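Local coordinates for protein Polyphosphate:AMP phosphotransferase (Meiothermus ruber H328, PDB 5O6M) that uses inorganic polyphosphate as phosphate donor to convert AMP to ADP and ADP to ATP, and also accepts other nucleoside mono- and diphosphates, at residues N40-Y51 with V76-V86. The protein carries 1 engineered substitution. Sequence-based numbering, arbitrary orientation.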
loop_
_atom_site.group_PDB
_atom_site.type_symbol
_atom_site.label_atom_id
_atom_site.label_comp_id
_atom_site.label_asym_id
_atom_site.label_seq_id
_atom_site.Cartn_x
_atom_site.Cartn_y
_atom_site.Cartn_z
ATOM N N ASN D 40 7.173 -15.660 -29.132
ATOM C CA ASN D 40 7.709 -15.510 -27.785
ATOM C C ASN D 40 8.951 -14.628 -27.775
ATOM O O ASN D 40 9.095 -13.757 -26.908
ATOM C CB ASN D 40 8.024 -16.884 -27.195
ATOM C CG ASN D 40 8.455 -16.809 -25.743
ATOM O OD1 ASN D 40 9.648 -16.854 -25.440
ATOM N ND2 ASN D 40 7.487 -16.686 -24.836
ATOM N N ARG D 41 9.855 -14.827 -28.735
ATOM C CA ARG D 41 11.105 -14.073 -28.717
ATOM C C ARG D 41 10.875 -12.607 -29.060
ATOM O O ARG D 41 11.492 -11.721 -28.457
ATOM C CB ARG D 41 12.115 -14.715 -29.666
ATOM C CG ARG D 41 12.526 -16.109 -29.222
ATOM C CD ARG D 41 13.495 -16.765 -30.190
ATOM N NE ARG D 41 13.795 -18.136 -29.784
ATOM C CZ ARG D 41 14.522 -18.989 -30.497
ATOM N NH1 ARG D 41 15.031 -18.615 -31.662
ATOM N NH2 ARG D 41 14.739 -20.218 -30.046
ATOM N N ARG D 42 9.991 -12.321 -30.018
ATOM C CA ARG D 42 9.614 -10.930 -30.247
ATOM C C ARG D 42 8.997 -10.326 -28.992
ATOM O O ARG D 42 9.285 -9.178 -28.637
ATOM C CB ARG D 42 8.649 -10.814 -31.427
ATOM C CG ARG D 42 9.234 -11.184 -32.779
ATOM C CD ARG D 42 8.421 -10.525 -33.878
ATOM N NE ARG D 42 7.146 -11.196 -34.103
ATOM C CZ ARG D 42 6.048 -10.579 -34.526
ATOM N NH1 ARG D 42 4.928 -11.265 -34.705
ATOM N NH2 ARG D 42 6.066 -9.271 -34.756
ATOM N N LEU D 43 8.134 -11.085 -28.312
ATOM C CA LEU D 43 7.551 -10.615 -27.060
ATOM C C LEU D 43 8.640 -10.214 -26.074
ATOM O O LEU D 43 8.598 -9.125 -25.492
ATOM C CB LEU D 43 6.652 -11.702 -26.468
ATOM C CG LEU D 43 6.044 -11.423 -25.096
ATOM C CD1 LEU D 43 5.196 -10.171 -25.142
ATOM C CD2 LEU D 43 5.215 -12.615 -24.640
ATOM N N GLU D 44 9.633 -11.087 -25.883
ATOM C CA GLU D 44 10.745 -10.760 -24.996
ATOM C C GLU D 44 11.386 -9.440 -25.401
ATOM O O GLU D 44 11.604 -8.556 -24.568
ATOM C CB GLU D 44 11.788 -11.883 -25.011
ATOM C CG GLU D 44 11.339 -13.189 -24.367
ATOM C CD GLU D 44 12.380 -14.297 -24.493
ATOM O OE1 GLU D 44 12.057 -15.457 -24.153
ATOM O OE2 GLU D 44 13.518 -14.008 -24.930
ATOM N N LYS D 45 11.682 -9.288 -26.693
ATOM C CA LYS D 45 12.390 -8.098 -27.156
ATOM C C LYS D 45 11.511 -6.858 -27.069
ATOM O O LYS D 45 12.005 -5.765 -26.769
ATOM C CB LYS D 45 12.890 -8.317 -28.585
ATOM C CG LYS D 45 14.088 -7.463 -28.979
ATOM C CD LYS D 45 13.713 -5.995 -29.105
ATOM C CE LYS D 45 14.820 -5.200 -29.775
ATOM N NZ LYS D 45 14.426 -3.777 -29.978
ATOM N N LEU D 46 10.208 -7.001 -27.334
ATOM C CA LEU D 46 9.310 -5.850 -27.236
ATOM C C LEU D 46 9.137 -5.403 -25.789
ATOM O O LEU D 46 9.019 -4.201 -25.512
ATOM C CB LEU D 46 7.955 -6.181 -27.864
ATOM C CG LEU D 46 7.897 -6.221 -29.392
ATOM C CD1 LEU D 46 6.781 -7.138 -29.863
ATOM C CD2 LEU D 46 7.704 -4.821 -29.949
ATOM N N GLN D 47 9.114 -6.355 -24.853
ATOM C CA GLN D 47 9.010 -6.006 -23.440
ATOM C C GLN D 47 10.196 -5.155 -22.995
ATOM O O GLN D 47 10.026 -4.176 -22.257
ATOM C CB GLN D 47 8.898 -7.278 -22.599
ATOM C CG GLN D 47 8.696 -7.036 -21.115
ATOM C CD GLN D 47 9.992 -6.727 -20.392
ATOM O OE1 GLN D 47 10.018 -5.931 -19.454
ATOM N NE2 GLN D 47 11.076 -7.360 -20.827
ATOM N N GLU D 48 11.409 -5.512 -23.433
ATOM C CA GLU D 48 12.585 -4.731 -23.056
ATOM C C GLU D 48 12.489 -3.301 -23.570
ATOM O O GLU D 48 12.930 -2.362 -22.898
ATOM C CB GLU D 48 13.857 -5.403 -23.577
ATOM C CG GLU D 48 14.061 -6.835 -23.095
ATOM C CD GLU D 48 14.667 -6.899 -21.701
ATOM O OE1 GLU D 48 14.875 -8.019 -21.186
ATOM O OE2 GLU D 48 14.931 -5.825 -21.118
ATOM N N LEU D 49 11.910 -3.113 -24.757
ATOM C CA LEU D 49 11.659 -1.760 -25.247
ATOM C C LEU D 49 10.665 -1.029 -24.349
ATOM O O LEU D 49 10.922 0.097 -23.907
ATOM C CB LEU D 49 11.158 -1.811 -26.691
ATOM C CG LEU D 49 12.160 -1.357 -27.757
ATOM C CD1 LEU D 49 11.570 -1.511 -29.151
ATOM C CD2 LEU D 49 12.620 0.078 -27.517
ATOM N N LEU D 50 9.513 -1.652 -24.083
ATOM C CA LEU D 50 8.517 -1.064 -23.190
ATOM C C LEU D 50 9.161 -0.582 -21.895
ATOM O O LEU D 50 9.041 0.588 -21.518
ATOM C CB LEU D 50 7.423 -2.092 -22.890
ATOM C CG LEU D 50 6.305 -1.708 -21.918
ATOM C CD1 LEU D 50 5.376 -0.669 -22.541
ATOM C CD2 LEU D 50 5.532 -2.939 -21.453
ATOM N N TYR D 51 9.858 -1.486 -21.204
ATOM C CA TYR D 51 10.513 -1.139 -19.945
ATOM C C TYR D 51 11.505 0.002 -20.131
ATOM O O TYR D 51 11.536 0.949 -19.335
ATOM C CB TYR D 51 11.208 -2.376 -19.375
ATOM C CG TYR D 51 11.797 -2.188 -17.998
ATOM C CD1 TYR D 51 10.988 -2.172 -16.870
ATOM C CD2 TYR D 51 13.167 -2.045 -17.823
ATOM C CE1 TYR D 51 11.523 -2.004 -15.605
ATOM C CE2 TYR D 51 13.713 -1.878 -16.561
ATOM C CZ TYR D 51 12.885 -1.859 -15.455
ATOM O OH TYR D 51 13.422 -1.693 -14.198
ATOM N N VAL D 76 3.065 -20.146 -20.065
ATOM C CA VAL D 76 3.583 -20.401 -21.406
ATOM C C VAL D 76 3.797 -19.101 -22.172
ATOM O O VAL D 76 4.880 -18.861 -22.718
ATOM C CB VAL D 76 2.640 -21.350 -22.167
ATOM C CG1 VAL D 76 3.084 -21.490 -23.613
ATOM C CG2 VAL D 76 2.597 -22.712 -21.486
ATOM N N VAL D 77 2.787 -18.229 -22.205
ATOM C CA VAL D 77 2.863 -17.056 -23.072
ATOM C C VAL D 77 4.043 -16.178 -22.686
ATOM O O VAL D 77 4.744 -15.637 -23.551
ATOM C CB VAL D 77 1.541 -16.268 -23.027
ATOM C CG1 VAL D 77 1.700 -14.930 -23.735
ATOM C CG2 VAL D 77 0.408 -17.080 -23.633
ATOM N N PHE D 78 4.297 -16.038 -21.384
ATOM C CA PHE D 78 5.337 -15.147 -20.886
ATOM C C PHE D 78 6.593 -15.894 -20.452
ATOM O O PHE D 78 7.432 -15.327 -19.744
ATOM C CB PHE D 78 4.792 -14.297 -19.740
ATOM C CG PHE D 78 3.609 -13.460 -20.125
ATOM C CD1 PHE D 78 3.780 -12.158 -20.569
ATOM C CD2 PHE D 78 2.325 -13.976 -20.054
ATOM C CE1 PHE D 78 2.693 -11.378 -20.924
ATOM C CE2 PHE D 78 1.235 -13.202 -20.412
ATOM C CZ PHE D 78 1.419 -11.901 -20.845
ATOM N N ASP D 79 6.747 -17.146 -20.877
ATOM C CA ASP D 79 7.976 -17.879 -20.607
ATOM C C ASP D 79 9.158 -17.114 -21.180
ATOM O O ASP D 79 9.170 -16.770 -22.365
ATOM C CB ASP D 79 7.890 -19.276 -21.225
ATOM C CG ASP D 79 9.088 -20.149 -20.877
ATOM O OD1 ASP D 79 9.013 -20.869 -19.858
ATOM O OD2 ASP D 79 10.095 -20.125 -21.620
ATOM N N GLY D 80 10.142 -16.826 -20.334
ATOM C CA GLY D 80 11.338 -16.137 -20.765
ATOM C C GLY D 80 11.267 -14.619 -20.743
ATOM O O GLY D 80 12.263 -13.968 -21.074
ATOM N N VAL D 81 10.138 -14.030 -20.351
ATOM C CA VAL D 81 10.039 -12.575 -20.249
ATOM C C VAL D 81 10.768 -12.121 -18.990
ATOM O O VAL D 81 10.659 -12.750 -17.933
ATOM C CB VAL D 81 8.562 -12.127 -20.232
ATOM C CG1 VAL D 81 7.823 -12.659 -21.447
ATOM C CG2 VAL D 81 7.892 -12.554 -18.923
ATOM N N ASN D 82 11.496 -11.025 -19.090
ATOM C CA ASN D 82 12.265 -10.519 -17.965
ATOM C C ASN D 82 11.361 -10.166 -16.785
ATOM O O ASN D 82 10.454 -9.332 -16.939
ATOM C CB ASN D 82 13.084 -9.298 -18.380
ATOM C CG ASN D 82 14.034 -8.848 -17.293
ATOM O OD1 ASN D 82 13.811 -9.097 -16.107
ATOM N ND2 ASN D 82 15.107 -8.185 -17.692
ATOM N N PRO D 83 11.566 -10.764 -15.606
ATOM C CA PRO D 83 10.686 -10.456 -14.465
ATOM C C PRO D 83 10.698 -8.987 -14.059
ATOM O O PRO D 83 9.767 -8.538 -13.372
ATOM C CB PRO D 83 11.241 -11.344 -13.341
ATOM C CG PRO D 83 11.982 -12.443 -14.046
ATOM C CD PRO D 83 12.554 -11.806 -15.281
ATOM N N SER D 84 11.710 -8.219 -14.463
ATOM C CA SER D 84 11.802 -6.828 -14.041
ATOM C C SER D 84 10.730 -5.946 -14.666
ATOM O O SER D 84 10.531 -4.821 -14.199
ATOM C CB SER D 84 13.181 -6.265 -14.389
ATOM O OG SER D 84 14.209 -7.082 -13.858
ATOM N N GLY D 85 10.039 -6.422 -15.697
ATOM C CA GLY D 85 9.077 -5.593 -16.391
ATOM C C GLY D 85 7.681 -6.175 -16.451
ATOM O O GLY D 85 6.736 -5.480 -16.838
ATOM N N VAL D 86 7.530 -7.443 -16.078
ATOM C CA VAL D 86 6.243 -8.125 -16.114
ATOM C C VAL D 86 5.877 -8.548 -14.698
ATOM O O VAL D 86 6.671 -9.206 -14.016
ATOM C CB VAL D 86 6.269 -9.336 -17.067
ATOM C CG1 VAL D 86 7.297 -10.359 -16.604
ATOM C CG2 VAL D 86 4.884 -9.970 -17.171
#
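Asn40 gives the segment 40-51 its one clear hydrogen bond to the segment 76-86, a helix holding a loop by its backbone. With CG anti to the backbone N (chi1 -174°), its ND2 reaches Asp79 O at 3.0 Å, in the carbonyl plane and on a lone pair. Asp79 lies in the type II turn from Phe78 to Val81, where Gly80 lies against the Glu44 carboxylate; a side chain there would strike Glu44 OE1 and jam against the preceding carbonyl O. One turn along from Asn40, Leu43 CD2 packs against Val77, Phe78 and Val81 CG1, the last at 4.1 Å. Farther on, the Gln47 chain bends at chi2 (-81°), bringing OE1 to 3.2 Å from Gly85 CA and NE2 to 3.7 Å from Asn82 CB. Glu48 OE1 lies 3.5 Å from Asn82 ND2. Asn82 OD1 closes an Asx turn, accepting Ser84 N (2.8 Å) and Ser84 OG from the same face of its amide plane. With an alanine at Asn82, both Ser84 donors would probably lose this acceptor and the turn be freer to shift beside Tyr51, whose CE1 lies 3.3 Å from Ser84 O. Asn40 and Glu44 thus meet backbone, Gly80 and Gly85 admit the close approach, and Gln47 NE2, buried without a partner, is a polar cost.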